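Local coordinates for unsaturated glucuronyl hydrolase (PDB 2ZZR), which hydrolyses unsaturated chondroitin, hyaluronan and heparin disaccharides, releasing the unsaturated uronic acid from glycosaminoglycan fragments, at residues P53-F56 / N57-Y60. Sequence-based numbering, arbitrary orientation.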
loop_
_atom_site.group_PDB
_atom_site.type_symbol
_atom_site.label_atom_id
_atom_site.label_comp_id
_atom_site.label_asym_id
_atom_site.label_seq_id
_atom_site.Cartn_x
_atom_site.Cartn_y
_atom_site.Cartn_z
ATOM N N PRO A 53 9.575 2.350 -11.120
ATOM C CA PRO A 53 8.299 2.548 -10.419
ATOM C C PRO A 53 7.075 2.351 -11.309
ATOM O O PRO A 53 6.138 1.650 -10.911
ATOM C CB PRO A 53 8.398 3.998 -9.927
ATOM C CG PRO A 53 9.857 4.166 -9.661
ATOM C CD PRO A 53 10.551 3.404 -10.773
ATOM N N ALA A 54 7.089 2.953 -12.498
ATOM C CA ALA A 54 5.987 2.836 -13.443
ATOM C C ALA A 54 6.476 2.420 -14.827
ATOM O O ALA A 54 7.678 2.489 -15.120
ATOM C CB ALA A 54 5.218 4.154 -13.526
ATOM N N THR A 55 5.538 1.984 -15.663
ATOM C CA THR A 55 5.836 1.600 -17.040
ATOM C C THR A 55 5.888 2.839 -17.935
ATOM O O THR A 55 5.446 3.926 -17.541
ATOM C CB THR A 55 4.777 0.626 -17.600
ATOM O OG1 THR A 55 3.497 1.264 -17.618
ATOM C CG2 THR A 55 4.700 -0.669 -16.764
ATOM N N PHE A 56 6.439 2.655 -19.136
ATOM C CA PHE A 56 6.501 3.686 -20.173
ATOM C C PHE A 56 5.890 3.066 -21.414
ATOM O O PHE A 56 6.438 2.103 -21.958
ATOM C CB PHE A 56 7.955 4.071 -20.456
ATOM C CG PHE A 56 8.668 4.687 -19.282
ATOM C CD1 PHE A 56 8.762 6.073 -19.164
ATOM C CD2 PHE A 56 9.255 3.887 -18.301
ATOM C CE1 PHE A 56 9.423 6.653 -18.083
ATOM C CE2 PHE A 56 9.917 4.457 -17.211
ATOM C CZ PHE A 56 10.005 5.844 -17.103
ATOM N N ASN A 57 4.750 3.603 -21.844
ATOM C CA ASN A 57 3.944 2.975 -22.897
ATOM C C ASN A 57 3.667 1.498 -22.568
ATOM O O ASN A 57 3.736 0.614 -23.432
ATOM C CB ASN A 57 4.602 3.156 -24.275
ATOM C CG ASN A 57 4.804 4.624 -24.641
ATOM O OD1 ASN A 57 5.892 5.025 -25.061
ATOM N ND2 ASN A 57 3.758 5.434 -24.470
ATOM N N ASN A 58 3.384 1.258 -21.285
ATOM C CA ASN A 58 3.087 -0.073 -20.728
ATOM C C ASN A 58 4.235 -1.080 -20.701
ATOM O O ASN A 58 4.019 -2.277 -20.484
ATOM C CB ASN A 58 1.800 -0.654 -21.324
ATOM C CG ASN A 58 0.567 0.048 -20.798
ATOM O OD1 ASN A 58 0.544 0.490 -19.645
ATOM N ND2 ASN A 58 -0.458 0.168 -21.634
ATOM N N ILE A 59 5.455 -0.579 -20.876
ATOM C CA ILE A 59 6.659 -1.387 -20.716
ATOM C C ILE A 59 7.568 -0.790 -19.636
ATOM O O ILE A 59 7.995 0.367 -19.738
ATOM C CB ILE A 59 7.444 -1.527 -22.066
ATOM C CG1 ILE A 59 6.551 -2.124 -23.175
ATOM C CG2 ILE A 59 8.746 -2.304 -21.869
ATOM C CD1 ILE A 59 6.085 -3.570 -22.945
ATOM N N TYR A 60 7.854 -1.577 -18.598
ATOM C CA TYR A 60 8.804 -1.165 -17.567
ATOM C C TYR A 60 10.181 -0.963 -18.174
ATOM O O TYR A 60 10.556 -1.658 -19.115
ATOM C CB TYR A 60 8.939 -2.228 -16.480
ATOM C CG TYR A 60 7.807 -2.289 -15.485
ATOM C CD1 TYR A 60 7.601 -1.256 -14.564
ATOM C CD2 TYR A 60 6.960 -3.399 -15.438
ATOM C CE1 TYR A 60 6.561 -1.320 -13.636
ATOM C CE2 TYR A 60 5.918 -3.470 -14.514
ATOM C CZ TYR A 60 5.727 -2.429 -13.622
ATOM O OH TYR A 60 4.701 -2.498 -12.710
#
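T55 and Y60 meet one pair back from the turn of a tight hairpin, the threonine methyl group set over the tyrosine ring. Starting at its root, T55 CB packs on the backbone of the returning arm, 3.6 Å from I59 N. There the side chain forks. CG2, anti to the carbonyl carbon of T55, reaches over Y60 and sits 3.5 Å from the ring centroid, only 3° off the normal: a CH-pi contact over the middle of one face, with CG, CD1, CE1 and CZ of Y60 all close to equally distant. T55 OG1, between the backbone N and the carbonyl carbon (chi1 62°), points toward the turn, 3.4 Å from N58 CA. Its main hydrogen-bond partner is the E373 carboxylate, whose two oxygens also take the backbone N-H groups of N57 and N58, so one acidic side chain holds both the threonine hydroxyl and the turn. The motif is a beta hairpin with a two-residue loop, joining strands 50-56 and 59-63 through a type I' turn, F56 to I59, with N57 and N58 both in left-handed backbone conformations. F56 and I59 form the hydrogen-bonded pair that closes it: F56 N gives a 2.8 Å bond to I59 O, and I59 N a 3.1 Å bond to F56 O. F56 and I59 direct their side chains to the same face of the hairpin, and I59 O also lies near the plane of the F56 ring, at its edge. P53 O lies near the plane of the Y60 ring, at its edge, 4.1 Å from Y60 CE1; the Y60 hydroxyl is hydrogen-bonded to D379 of helix 376-390. A54 lies about 9 Å, side chain to side chain, from S364 and from R246, both probable substrate-binding residues.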